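PDB 4TVI: aminotransferase, class IV, which probably transfers amino groups between branched-chain amino acids (leucine, isoleucine and valine) and 2-oxoglutarate, using pyridoxal 5'-phosphate as cofactor. Local coordinates for residues Ala203-Val208 and Glu214-Asn219; Val228-Pro233 and Ile241-Val246; Asp271-Thr276 and Ile286-Arg291. All coordinates share one frame; numbering follows the deposited sequence.

Overall arrangement
From the N terminus the chain passes first through contact 1, where 203-208 and 214-219 close a short beta hairpin beside the cofactor. Contact 2 follows: strand 227-231 runs through a loop into helix 241-252, and Arg243 reaches back to the strand. Contact 3 closes last, between the ends of the hairpin of strands 272-277 and 281-288. The three loops come in series, none enclosing or crossing another, yet all reach one mixed sheet, their centres about 13 to 16 Å apart. They also touch: Asn219 of contact 1 packs against Arg243 and meets Thr276 through the backbone, and Thr276 of contact 3 lies against helix residues Thr242, Arg243 and Val246.

Contact 1: Ala203-Val208 and Glu214-Asn219; sequences ALVTDV and ETATSN
Strand residues Leu204 and Val205 run antiparallel to Thr215 and Glu214. Leu204 and Thr215 form a non-hydrogen-bonded pair with their CA atoms 4.5 Å apart, while Val205 and Glu214 form the hydrogen-bonded pair. Of its two bonds, Val205 N to Glu214 O is short at 2.8 Å and nearly straight (159°); the return bond from Glu214 N to Val205 O is weak, at 3.5 Å. Past the Leu204-Thr215 pair the second strand turns off: Ala203 O receives a bent, weak bond from Ala216 N and a CA-H...O contact from Thr215 CA, both at 3.1 Å.

Side chains fill in round this backbone. Val205 has CG1 anti to its backbone N (chi1 -168°), which leaves CG2 beside that N and laid against the Thr215-Ala216 peptide, 3.6 Å from Ala216 N. Val205 CG2 also meets Ala216 CB, and Ala203 CB lies 4.4 Å from the same Ala216 CB; the small alanines probably allow the two chains to stay close. Thr215 suits the departure because its hydroxyl holds the bend: OG1 accepts from Thr217 N at 3.1 Å, an ST turn, and also shares a hydrogen bond with Ser218 OG. Leu204 points to the sheet face where Ile264 and Phe267 of helix 264-268 cover it. On the face shared with Val205, the Glu214 carboxylate extends to the cofactor, OE1 lying close to the pyridine N1 of the modified Lys180. A beta hairpin that places a glutamate beside the pyridine nitrogen is characteristic of the cofactor site in fold-type IV aminotransferases.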
ATOM      1  N   ALA A 203     -13.645  -7.488 -11.868  1.00 18.64           N
ATOM      2  CA  ALA A 203     -13.154  -8.855 -11.772  1.00 18.19           C
ATOM      3  C   ALA A 203     -13.779  -9.582 -10.589  1.00 18.34           C
ATOM      4  O   ALA A 203     -14.041  -8.977  -9.551  1.00 19.99           O
ATOM      5  CB  ALA A 203     -11.637  -8.867 -11.663  1.00 17.65           C
ATOM      6  N   LEU A 204     -14.038 -10.875 -10.756  1.00 15.43           N
ATOM      7  CA  LEU A 204     -14.444 -11.722  -9.642  1.00 14.92           C
ATOM      8  C   LEU A 204     -13.182 -12.345  -9.048  1.00 20.09           C
ATOM      9  O   LEU A 204     -12.508 -13.156  -9.694  1.00 19.79           O
ATOM     10  CB  LEU A 204     -15.440 -12.791 -10.098  1.00 15.58           C
ATOM     11  CG  LEU A 204     -16.111 -13.604  -8.987  1.00 16.94           C
ATOM     12  CD1 LEU A 204     -16.937 -12.704  -8.046  1.00 16.51           C
ATOM     13  CD2 LEU A 204     -16.965 -14.747  -9.559  1.00 17.68           C
ATOM     14  N   VAL A 205     -12.859 -11.949  -7.821  1.00 19.48           N
ATOM     15  CA  VAL A 205     -11.552 -12.232  -7.238  1.00 19.27           C
ATOM     16  C   VAL A 205     -11.587 -13.391  -6.242  1.00 19.64           C
ATOM     17  O   VAL A 205     -12.503 -13.490  -5.421  1.00 14.89           O
ATOM     18  CB  VAL A 205     -10.994 -10.983  -6.528  1.00 16.90           C
ATOM     19  CG1 VAL A 205      -9.531 -11.179  -6.174  1.00 13.41           C
ATOM     20  CG2 VAL A 205     -11.170  -9.750  -7.412  1.00 15.47           C
ATOM     21  N   THR A 206     -10.586 -14.265  -6.320  1.00 14.45           N
ATOM     22  CA  THR A 206     -10.482 -15.377  -5.383  1.00 17.86           C
ATOM     23  C   THR A 206      -9.374 -15.132  -4.368  1.00 18.05           C
ATOM     24  O   THR A 206      -8.508 -14.276  -4.574  1.00 18.26           O
ATOM     25  CB  THR A 206     -10.204 -16.709  -6.096  1.00 20.36           C
ATOM     26  OG1 THR A 206      -8.881 -16.696  -6.644  1.00 24.07           O
ATOM     27  CG2 THR A 206     -11.224 -16.946  -7.203  1.00 15.54           C
ATOM     28  N   ASP A 207      -9.433 -15.853  -3.253  1.00 16.80           N
ATOM     29  CA  ASP A 207      -8.340 -15.859  -2.288  1.00 16.80           C
ATOM     30  C   ASP A 207      -7.307 -16.898  -2.734  1.00 19.23           C
ATOM     31  O   ASP A 207      -7.461 -17.512  -3.789  1.00 18.54           O
ATOM     32  CB  ASP A 207      -8.853 -16.141  -0.869  1.00 16.19           C
ATOM     33  CG  ASP A 207      -9.645 -17.438  -0.769  1.00 16.90           C
ATOM     34  OD1 ASP A 207      -9.350 -18.386  -1.522  1.00 17.21           O
ATOM     35  OD2 ASP A 207     -10.567 -17.506   0.073  1.00 15.76           O
ATOM     36  N   VAL A 208      -6.281 -17.118  -1.920  1.00 15.30           N
ATOM     37  CA  VAL A 208      -5.191 -18.012  -2.287  1.00 15.88           C
ATOM     38  C   VAL A 208      -5.658 -19.470  -2.370  1.00 21.09           C
ATOM     39  O   VAL A 208      -5.060 -20.287  -3.079  1.00 18.83           O
ATOM     40  CB  VAL A 208      -4.015 -17.848  -1.281  1.00 16.51           C
ATOM     41  CG1 VAL A 208      -3.098 -19.071  -1.253  1.00 20.87           C
ATOM     42  CG2 VAL A 208      -3.212 -16.596  -1.630  1.00 15.61           C
ATOM     43  N   GLU A 214     -14.636 -11.682  -3.382  1.00 17.09           N
ATOM     44  CA  GLU A 214     -15.424 -10.497  -3.698  1.00 19.36           C
ATOM     45  C   GLU A 214     -15.068 -10.045  -5.102  1.00 19.56           C
ATOM     46  O   GLU A 214     -14.363 -10.756  -5.820  1.00 22.36           O
ATOM     47  CB  GLU A 214     -15.162  -9.370  -2.693  1.00 19.36           C
ATOM     48  CG  GLU A 214     -13.682  -9.022  -2.533  1.00 21.65           C
ATOM     49  CD  GLU A 214     -13.463  -7.756  -1.726  1.00 24.27           C
ATOM     50  OE1 GLU A 214     -14.466  -7.147  -1.304  1.00 23.25           O
ATOM     51  OE2 GLU A 214     -12.294  -7.373  -1.509  1.00 24.27           O
ATOM     52  N   THR A 215     -15.533  -8.862  -5.494  1.00 15.81           N
ATOM     53  CA  THR A 215     -15.079  -8.291  -6.752  1.00 17.29           C
ATOM     54  C   THR A 215     -13.843  -7.456  -6.453  1.00 15.99           C
ATOM     55  O   THR A 215     -13.394  -7.405  -5.312  1.00 16.11           O
ATOM     56  CB  THR A 215     -16.162  -7.434  -7.450  1.00 16.33           C
ATOM     57  OG1 THR A 215     -16.137  -6.101  -6.934  1.00 14.87           O
ATOM     58  CG2 THR A 215     -17.552  -8.045  -7.247  1.00 16.55           C
ATOM     59  N   ALA A 216     -13.299  -6.790  -7.461  1.00 17.04           N
ATOM     60  CA  ALA A 216     -12.102  -5.985  -7.253  1.00 17.55           C
ATOM     61  C   ALA A 216     -12.410  -4.697  -6.492  1.00 18.84           C
ATOM     62  O   ALA A 216     -11.495  -4.005  -6.046  1.00 22.60           O
ATOM     63  CB  ALA A 216     -11.441  -5.670  -8.579  1.00 17.90           C
ATOM     64  N   THR A 217     -13.690  -4.368  -6.351  1.00 18.54           N
ATOM     65  CA  THR A 217     -14.084  -3.108  -5.716  1.00 19.50           C
ATOM     66  C   THR A 217     -15.138  -3.242  -4.618  1.00 20.31           C
ATOM     67  O   THR A 217     -15.472  -2.253  -3.959  1.00 20.66           O
ATOM     68  CB  THR A 217     -14.660  -2.119  -6.745  1.00 20.46           C
ATOM     69  OG1 THR A 217     -15.859  -2.673  -7.308  1.00 19.30           O
ATOM     70  CG2 THR A 217     -13.655  -1.824  -7.854  1.00 19.78           C
ATOM     71  N   SER A 218     -15.682  -4.442  -4.433  1.00 16.27           N
ATOM     72  CA  SER A 218     -16.866  -4.581  -3.586  1.00 15.45           C
ATOM     73  C   SER A 218     -17.208  -6.022  -3.228  1.00 17.16           C
ATOM     74  O   SER A 218     -16.840  -6.947  -3.947  1.00 13.68           O
ATOM     75  CB  SER A 218     -18.062  -3.951  -4.293  1.00 16.98           C
ATOM     76  OG  SER A 218     -18.273  -4.590  -5.544  1.00 18.43           O
ATOM     77  N   ASN A 219     -17.953  -6.198  -2.137  1.00 14.91           N
ATOM     78  CA  ASN A 219     -18.471  -7.512  -1.767  1.00 16.52           C
ATOM     79  C   ASN A 219     -19.380  -8.041  -2.858  1.00 17.30           C
ATOM     80  O   ASN A 219     -20.020  -7.263  -3.562  1.00 19.49           O
ATOM     81  CB  ASN A 219     -19.225  -7.447  -0.439  1.00 13.99           C
ATOM     82  CG  ASN A 219     -18.303  -7.214   0.734  1.00 16.76           C
ATOM     83  OD1 ASN A 219     -18.458  -6.246   1.474  1.00 13.29           O
ATOM     84  ND2 ASN A 219     -17.334  -8.111   0.917  1.00 17.14           N
TER

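Contact 2: Val228-Pro233 and Ile241-Val246; sequences VFTPVP and ITRQRV
Strand 227-231, helix 241-252 and strand 257-260 form a beta-alpha-beta unit whose helix starts at the cofactor phosphate, bound by Ile241 N and Thr242 OG1. Arg243, in the first turn, reaches back to Thr230 and Pro231 at the end of the first strand and to Pro233 just past it. Its CG stands anti to the backbone N (chi1 169°) and the chain stays extended as far as NE, a reach that suits a long side chain. NH2 donates to Pro231 O at 3.3 Å in a somewhat bent bond (149°), the oxygen sitting at the edge of the guanidinium but 21° out of its plane. Water 1 sits at the same group's edge, in plane, and accepts from Arg243 NE at 2.7 Å. It donates in turn to Pro231 O at 2.6 Å and to Thr230 OG1, whose other partner is Val220 O. Pro233 CG lies over one face, 3.7 Å from Arg243 CZ, with the ring crossing obliquely and its CD 3.2 Å from Arg243 NH2.

Pro231 takes part through its backbone carbonyl; Pro233 supplies a compact, rigid apolar surface. NH2 also forms a salt bridge with Glu259 of strand 257-260, so the arginine links both strands of the unit to the helix. Its buried charge is thus met by a carboxylate, a carbonyl and an ordered water, which probably favours the protonated form.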
ATOM      1  N   VAL A 228     -30.040 -16.698  -1.610  1.00 19.15           N
ATOM      2  CA  VAL A 228     -28.890 -15.824  -1.786  1.00 18.22           C
ATOM      3  C   VAL A 228     -27.643 -16.465  -1.185  1.00 20.22           C
ATOM      4  O   VAL A 228     -27.681 -16.981  -0.065  1.00 20.39           O
ATOM      5  CB  VAL A 228     -29.130 -14.446  -1.149  1.00 16.75           C
ATOM      6  CG1 VAL A 228     -27.906 -13.555  -1.301  1.00 17.28           C
ATOM      7  CG2 VAL A 228     -30.354 -13.788  -1.773  1.00 16.64           C
ATOM      8  N   PHE A 229     -26.551 -16.445  -1.944  1.00 18.91           N
ATOM      9  CA  PHE A 229     -25.260 -16.949  -1.481  1.00 20.04           C
ATOM     10  C   PHE A 229     -24.211 -15.846  -1.579  1.00 18.90           C
ATOM     11  O   PHE A 229     -24.195 -15.076  -2.538  1.00 18.54           O
ATOM     12  CB  PHE A 229     -24.804 -18.169  -2.296  1.00 21.85           C
ATOM     13  CG  PHE A 229     -25.724 -19.363  -2.189  1.00 24.71           C
ATOM     14  CD1 PHE A 229     -26.870 -19.450  -2.970  1.00 24.35           C
ATOM     15  CD2 PHE A 229     -25.430 -20.405  -1.320  1.00 25.72           C
ATOM     16  CE1 PHE A 229     -27.710 -20.553  -2.879  1.00 24.02           C
ATOM     17  CE2 PHE A 229     -26.269 -21.511  -1.226  1.00 25.04           C
ATOM     18  CZ  PHE A 229     -27.406 -21.584  -2.005  1.00 24.00           C
ATOM     19  N   THR A 230     -23.341 -15.776  -0.578  1.00 15.70           N
ATOM     20  CA  THR A 230     -22.264 -14.803  -0.555  1.00 14.50           C
ATOM     21  C   THR A 230     -21.070 -15.417   0.173  1.00 15.53           C
ATOM     22  O   THR A 230     -21.256 -16.201   1.109  1.00 17.40           O
ATOM     23  CB  THR A 230     -22.708 -13.487   0.125  1.00 11.73           C
ATOM     24  OG1 THR A 230     -21.709 -12.475  -0.055  1.00 14.76           O
ATOM     25  CG2 THR A 230     -22.951 -13.693   1.608  1.00 11.89           C
ATOM     26  N   PRO A 231     -19.844 -15.087  -0.270  1.00 12.74           N
ATOM     27  CA  PRO A 231     -18.638 -15.649   0.347  1.00 13.80           C
ATOM     28  C   PRO A 231     -18.603 -15.469   1.858  1.00 14.36           C
ATOM     29  O   PRO A 231     -18.851 -14.369   2.359  1.00 14.77           O
ATOM     30  CB  PRO A 231     -17.508 -14.858  -0.314  1.00 15.68           C
ATOM     31  CG  PRO A 231     -18.047 -14.507  -1.649  1.00 17.16           C
ATOM     32  CD  PRO A 231     -19.524 -14.268  -1.450  1.00 14.21           C
ATOM     33  N   VAL A 232     -18.299 -16.545   2.575  1.00 15.71           N
ATOM     34  CA  VAL A 232     -18.157 -16.460   4.019  1.00 17.71           C
ATOM     35  C   VAL A 232     -16.928 -15.603   4.312  1.00 17.18           C
ATOM     36  O   VAL A 232     -15.880 -15.776   3.680  1.00 17.87           O
ATOM     37  CB  VAL A 232     -18.027 -17.860   4.678  1.00 21.19           C
ATOM     38  CG1 VAL A 232     -16.862 -18.645   4.084  1.00 14.64           C
ATOM     39  CG2 VAL A 232     -17.877 -17.741   6.188  1.00 22.42           C
ATOM     40  N   PRO A 233     -17.065 -14.634   5.234  1.00 16.53           N
ATOM     41  CA  PRO A 233     -15.912 -13.811   5.615  1.00 14.48           C
ATOM     42  C   PRO A 233     -14.795 -14.678   6.159  1.00 16.77           C
ATOM     43  O   PRO A 233     -15.052 -15.459   7.072  1.00 20.02           O
ATOM     44  CB  PRO A 233     -16.470 -12.895   6.710  1.00 14.41           C
ATOM     45  CG  PRO A 233     -17.949 -12.851   6.455  1.00 16.19           C
ATOM     46  CD  PRO A 233     -18.297 -14.222   5.933  1.00 16.48           C
ATOM     47  N   ILE A 241     -19.834  -3.316   5.527  1.00 18.24           N
ATOM     48  CA  ILE A 241     -20.945  -2.832   6.332  1.00 16.57           C
ATOM     49  C   ILE A 241     -22.249  -2.868   5.536  1.00 15.73           C
ATOM     50  O   ILE A 241     -23.309  -3.193   6.078  1.00 16.07           O
ATOM     51  CB  ILE A 241     -20.668  -1.408   6.842  1.00 16.97           C
ATOM     52  CG1 ILE A 241     -19.551  -1.447   7.885  1.00 15.39           C
ATOM     53  CG2 ILE A 241     -21.923  -0.786   7.443  1.00 18.29           C
ATOM     54  CD1 ILE A 241     -19.070  -0.105   8.284  1.00 15.02           C
ATOM     55  N   THR A 242     -22.168  -2.542   4.248  1.00 15.16           N
ATOM     56  CA  THR A 242     -23.341  -2.604   3.381  1.00 16.64           C
ATOM     57  C   THR A 242     -23.775  -4.056   3.219  1.00 16.71           C
ATOM     58  O   THR A 242     -24.964  -4.368   3.246  1.00 12.27           O
ATOM     59  CB  THR A 242     -23.072  -1.999   1.995  1.00 16.26           C
ATOM     60  OG1 THR A 242     -22.277  -0.813   2.130  1.00 17.13           O
ATOM     61  CG2 THR A 242     -24.388  -1.661   1.298  1.00 15.34           C
ATOM     62  N   ARG A 243     -22.786  -4.931   3.058  1.00 10.68           N
ATOM     63  CA  ARG A 243     -22.993  -6.377   2.957  1.00 14.13           C
ATOM     64  C   ARG A 243     -23.791  -6.921   4.136  1.00 12.68           C
ATOM     65  O   ARG A 243     -24.792  -7.615   3.949  1.00 13.52           O
ATOM     66  CB  ARG A 243     -21.639  -7.094   2.872  1.00 15.57           C
ATOM     67  CG  ARG A 243     -21.706  -8.615   3.029  1.00 14.82           C
ATOM     68  CD  ARG A 243     -20.320  -9.182   3.303  1.00 16.64           C
ATOM     69  NE  ARG A 243     -20.338 -10.636   3.388  1.00 19.05           N
ATOM     70  CZ  ARG A 243     -20.660 -11.315   4.481  1.00 19.38           C
ATOM     71  NH1 ARG A 243     -20.980 -10.670   5.600  1.00 18.13           N
ATOM     72  NH2 ARG A 243     -20.664 -12.641   4.452  1.00 20.90           N
ATOM     73  N   GLN A 244     -23.355  -6.587   5.348  1.00 12.38           N
ATOM     74  CA  GLN A 244     -24.022  -7.040   6.563  1.00 14.87           C
ATOM     75  C   GLN A 244     -25.449  -6.507   6.648  1.00 17.74           C
ATOM     76  O   GLN A 244     -26.354  -7.210   7.089  1.00 20.37           O
ATOM     77  CB  GLN A 244     -23.236  -6.603   7.801  1.00 17.16           C
ATOM     78  CG  GLN A 244     -21.834  -7.191   7.902  1.00 18.24           C
ATOM     79  CD  GLN A 244     -21.020  -6.545   9.006  1.00 19.66           C
ATOM     80  OE1 GLN A 244     -21.530  -6.271  10.094  1.00 18.02           O
ATOM     81  NE2 GLN A 244     -19.751  -6.279   8.724  1.00 21.01           N
ATOM     82  N   ARG A 245     -25.641  -5.257   6.232  1.00 18.44           N
ATOM     83  CA  ARG A 245     -26.959  -4.640   6.281  1.00 18.03           C
ATOM     84  C   ARG A 245     -27.919  -5.352   5.335  1.00 17.20           C
ATOM     85  O   ARG A 245     -29.060  -5.634   5.702  1.00 17.54           O
ATOM     86  CB  ARG A 245     -26.879  -3.150   5.933  1.00 16.72           C
ATOM     87  CG  ARG A 245     -28.228  -2.427   6.029  1.00 17.79           C
ATOM     88  CD  ARG A 245     -28.798  -2.518   7.446  1.00 18.32           C
ATOM     89  NE  ARG A 245     -27.907  -1.891   8.417  1.00 18.52           N
ATOM     90  CZ  ARG A 245     -28.086  -1.912   9.734  1.00 20.68           C
ATOM     91  NH1 ARG A 245     -29.135  -2.538  10.258  1.00 23.63           N
ATOM     92  NH2 ARG A 245     -27.213  -1.303  10.527  1.00 16.99           N
ATOM     93  N   VAL A 246     -27.449  -5.640   4.123  1.00 14.34           N
ATOM     94  CA  VAL A 246     -28.256  -6.319   3.110  1.00 14.91           C
ATOM     95  C   VAL A 246     -28.612  -7.754   3.535  1.00 16.82           C
ATOM     96  O   VAL A 246     -29.751  -8.209   3.355  1.00 16.55           O
ATOM     97  CB  VAL A 246     -27.526  -6.336   1.746  1.00 14.87           C
ATOM     98  CG1 VAL A 246     -28.189  -7.312   0.771  1.00 15.06           C
ATOM     99  CG2 VAL A 246     -27.465  -4.931   1.157  1.00 15.22           C
TER
HETATM  100  O   HOH W   1     -19.393 -12.038   1.249  1.00 15.16           O

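Contact 3: Asp271-Thr276 and Ile286-Arg291; sequences DEIFST and IGFDER
Ile273 and Phe288 make the close, buried part of this contact, Ile273 CD1 lying 4.3 Å from Phe288 CD2 and meeting the ring obliquely. The isoleucine has CG1 beside its backbone N (chi1 -53°) and an extended end (chi2 179°), which carries CD1 toward the phenylalanine. Both apolar residues suit a place covered by Phe267 of helix 264-268, and Phe288 also makes a cation-pi contact with Arg268.

In the antiparallel hairpin of strands 272-277 and 281-288, Ile273 is still paired with Ile285 by backbone bonds; within the two segments the nearest CA atoms, those of Ile273 and Ile286, are 7.3 Å apart, so side chains make the contact. Strand 281-288 ends in a type II' turn from Phe288 to Arg291, closed by backbone bonds in both directions.

The solvent side is looser. Arg291, extended from CB to NE, brings NH2 to 4.5 Å from Asp271 CA and 4.7 Å from Asp271 OD1, too far for a salt bridge; NH1 makes a weak hydrogen bond with Ala270 O. OD2 of the aspartate accepts from Gly225 N, beside a classic beta bulge in which Asp271 and Glu272 both face Val223.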
ATOM      1  N   ASP A 271     -28.272 -17.473 -10.978  1.00 21.88           N
ATOM      2  CA  ASP A 271     -29.412 -16.871 -11.658  1.00 25.46           C
ATOM      3  C   ASP A 271     -29.203 -15.363 -11.693  1.00 25.14           C
ATOM      4  O   ASP A 271     -29.488 -14.701 -12.693  1.00 27.79           O
ATOM      5  CB  ASP A 271     -30.731 -17.214 -10.958  1.00 25.94           C
ATOM      6  CG  ASP A 271     -31.009 -18.704 -10.932  1.00 28.21           C
ATOM      7  OD1 ASP A 271     -30.587 -19.399 -11.876  1.00 31.55           O
ATOM      8  OD2 ASP A 271     -31.656 -19.176  -9.971  1.00 27.22           O
ATOM      9  N   GLU A 272     -28.716 -14.831 -10.576  1.00 22.90           N
ATOM     10  CA  GLU A 272     -28.386 -13.414 -10.466  1.00 21.15           C
ATOM     11  C   GLU A 272     -27.062 -13.233  -9.747  1.00 20.06           C
ATOM     12  O   GLU A 272     -26.687 -14.040  -8.899  1.00 19.19           O
ATOM     13  CB  GLU A 272     -29.467 -12.638  -9.699  1.00 19.49           C
ATOM     14  CG  GLU A 272     -30.909 -12.977 -10.030  1.00 17.54           C
ATOM     15  CD  GLU A 272     -31.882 -12.186  -9.174  1.00 18.14           C
ATOM     16  OE1 GLU A 272     -31.494 -11.097  -8.691  1.00 19.97           O
ATOM     17  OE2 GLU A 272     -33.031 -12.644  -8.981  1.00 18.53           O
ATOM     18  N   ILE A 273     -26.370 -12.149 -10.076  1.00 19.51           N
ATOM     19  CA  ILE A 273     -25.182 -11.739  -9.349  1.00 18.12           C
ATOM     20  C   ILE A 273     -25.295 -10.246  -9.052  1.00 18.75           C
ATOM     21  O   ILE A 273     -25.716  -9.466  -9.912  1.00 18.35           O
ATOM     22  CB  ILE A 273     -23.874 -12.015 -10.143  1.00 18.48           C
ATOM     23  CG1 ILE A 273     -23.805 -13.474 -10.600  1.00 20.00           C
ATOM     24  CG2 ILE A 273     -22.648 -11.672  -9.301  1.00 14.05           C
ATOM     25  CD1 ILE A 273     -22.554 -13.805 -11.415  1.00 20.52           C
ATOM     26  N   PHE A 274     -24.948  -9.849  -7.833  1.00 15.35           N
ATOM     27  CA  PHE A 274     -24.893  -8.426  -7.517  1.00 18.07           C
ATOM     28  C   PHE A 274     -23.797  -8.107  -6.507  1.00 18.48           C
ATOM     29  O   PHE A 274     -23.182  -9.004  -5.929  1.00 19.47           O
ATOM     30  CB  PHE A 274     -26.258  -7.926  -7.021  1.00 16.52           C
ATOM     31  CG  PHE A 274     -26.690  -8.479  -5.681  1.00 16.65           C
ATOM     32  CD1 PHE A 274     -27.438  -9.649  -5.604  1.00 14.70           C
ATOM     33  CD2 PHE A 274     -26.415  -7.790  -4.508  1.00 17.07           C
ATOM     34  CE1 PHE A 274     -27.862 -10.141  -4.380  1.00 12.87           C
ATOM     35  CE2 PHE A 274     -26.837  -8.275  -3.277  1.00 14.73           C
ATOM     36  CZ  PHE A 274     -27.567  -9.453  -3.217  1.00 17.60           C
ATOM     37  N   SER A 275     -23.526  -6.820  -6.332  1.00 18.59           N
ATOM     38  CA  SER A 275     -22.506  -6.392  -5.389  1.00 17.08           C
ATOM     39  C   SER A 275     -23.091  -5.402  -4.391  1.00 19.86           C
ATOM     40  O   SER A 275     -24.133  -4.785  -4.647  1.00 19.13           O
ATOM     41  CB  SER A 275     -21.319  -5.769  -6.123  1.00 19.91           C
ATOM     42  OG  SER A 275     -21.667  -4.521  -6.692  1.00 22.87           O
ATOM     43  N   THR A 276     -22.425  -5.269  -3.247  1.00 18.97           N
ATOM     44  CA  THR A 276     -22.795  -4.271  -2.251  1.00 16.24           C
ATOM     45  C   THR A 276     -21.572  -3.445  -1.891  1.00 16.68           C
ATOM     46  O   THR A 276     -20.442  -3.924  -1.953  1.00 17.84           O
ATOM     47  CB  THR A 276     -23.382  -4.894  -0.965  1.00 15.69           C
ATOM     48  OG1 THR A 276     -22.391  -5.718  -0.333  1.00 14.60           O
ATOM     49  CG2 THR A 276     -24.626  -5.730  -1.276  1.00 13.44           C
ATOM     50  N   ILE A 286     -24.339  -7.721 -14.471  1.00 19.62           N
ATOM     51  CA  ILE A 286     -25.154  -8.093 -15.623  1.00 18.99           C
ATOM     52  C   ILE A 286     -24.415  -8.914 -16.666  1.00 23.48           C
ATOM     53  O   ILE A 286     -24.889  -9.072 -17.791  1.00 21.31           O
ATOM     54  CB  ILE A 286     -25.727  -6.845 -16.311  1.00 20.88           C
ATOM     55  CG1 ILE A 286     -24.589  -5.921 -16.763  1.00 21.47           C
ATOM     56  CG2 ILE A 286     -26.688  -6.122 -15.368  1.00 20.75           C
ATOM     57  CD1 ILE A 286     -25.061  -4.640 -17.428  1.00 21.85           C
ATOM     58  N   GLY A 287     -23.244  -9.418 -16.298  1.00 26.42           N
ATOM     59  CA  GLY A 287     -22.456 -10.231 -17.202  1.00 27.52           C
ATOM     60  C   GLY A 287     -21.279 -10.881 -16.505  1.00 27.55           C
ATOM     61  O   GLY A 287     -20.573 -10.245 -15.721  1.00 28.88           O
ATOM     62  N   PHE A 288     -21.084 -12.164 -16.780  1.00 26.52           N
ATOM     63  CA  PHE A 288     -19.912 -12.889 -16.311  1.00 24.51           C
ATOM     64  C   PHE A 288     -19.300 -13.612 -17.502  1.00 26.99           C
ATOM     65  O   PHE A 288     -19.798 -14.654 -17.924  1.00 27.50           O
ATOM     66  CB  PHE A 288     -20.281 -13.866 -15.189  1.00 21.13           C
ATOM     67  CG  PHE A 288     -19.095 -14.504 -14.515  1.00 21.48           C
ATOM     68  CD1 PHE A 288     -17.801 -14.063 -14.768  1.00 23.64           C
ATOM     69  CD2 PHE A 288     -19.277 -15.546 -13.619  1.00 21.21           C
ATOM     70  CE1 PHE A 288     -16.715 -14.652 -14.146  1.00 24.06           C
ATOM     71  CE2 PHE A 288     -18.196 -16.140 -12.995  1.00 25.61           C
ATOM     72  CZ  PHE A 288     -16.911 -15.693 -13.258  1.00 24.73           C
ATOM     73  N   ASP A 289     -18.238 -13.026 -18.049  1.00 27.53           N
ATOM     74  CA  ASP A 289     -17.619 -13.499 -19.279  1.00 27.74           C
ATOM     75  C   ASP A 289     -18.667 -13.679 -20.387  1.00 31.33           C
ATOM     76  O   ASP A 289     -19.317 -12.715 -20.788  1.00 34.26           O
ATOM     77  CB  ASP A 289     -16.840 -14.793 -19.025  1.00 26.54           C
ATOM     78  CG  ASP A 289     -15.558 -14.552 -18.232  1.00 24.91           C
ATOM     79  OD1 ASP A 289     -14.660 -13.845 -18.742  1.00 24.26           O
ATOM     80  OD2 ASP A 289     -15.447 -15.063 -17.097  1.00 23.07           O
ATOM     81  N   GLU A 290     -18.837 -14.905 -20.872  1.00 30.68           N
ATOM     82  CA  GLU A 290     -19.715 -15.147 -22.014  1.00 33.69           C
ATOM     83  C   GLU A 290     -21.200 -15.228 -21.653  1.00 35.56           C
ATOM     84  O   GLU A 290     -22.056 -15.291 -22.543  1.00 37.54           O
ATOM     85  CB  GLU A 290     -19.293 -16.428 -22.733  1.00 34.78           C
ATOM     86  CG  GLU A 290     -18.130 -16.229 -23.690  1.00 35.82           C
ATOM     87  CD  GLU A 290     -17.680 -17.525 -24.345  1.00 38.68           C
ATOM     88  OE1 GLU A 290     -18.491 -18.474 -24.403  1.00 36.02           O
ATOM     89  OE2 GLU A 290     -16.517 -17.589 -24.803  1.00 40.94           O
ATOM     90  N   ARG A 291     -21.510 -15.250 -20.360  1.00 32.13           N
ATOM     91  CA  ARG A 291     -22.898 -15.366 -19.939  1.00 30.63           C
ATOM     92  C   ARG A 291     -23.448 -14.013 -19.497  1.00 29.35           C
ATOM     93  O   ARG A 291     -23.029 -13.462 -18.478  1.00 25.83           O
ATOM     94  CB  ARG A 291     -23.041 -16.400 -18.819  1.00 31.07           C
ATOM     95  CG  ARG A 291     -24.480 -16.609 -18.372  1.00 34.95           C
ATOM     96  CD  ARG A 291     -24.600 -17.633 -17.255  1.00 37.28           C
ATOM     97  NE  ARG A 291     -26.002 -17.886 -16.936  1.00 41.52           N
ATOM     98  CZ  ARG A 291     -26.457 -18.187 -15.725  1.00 42.10           C
ATOM     99  NH1 ARG A 291     -25.619 -18.281 -14.703  1.00 42.12           N
ATOM    100  NH2 ARG A 291     -27.751 -18.390 -15.535  1.00 42.84           N
TER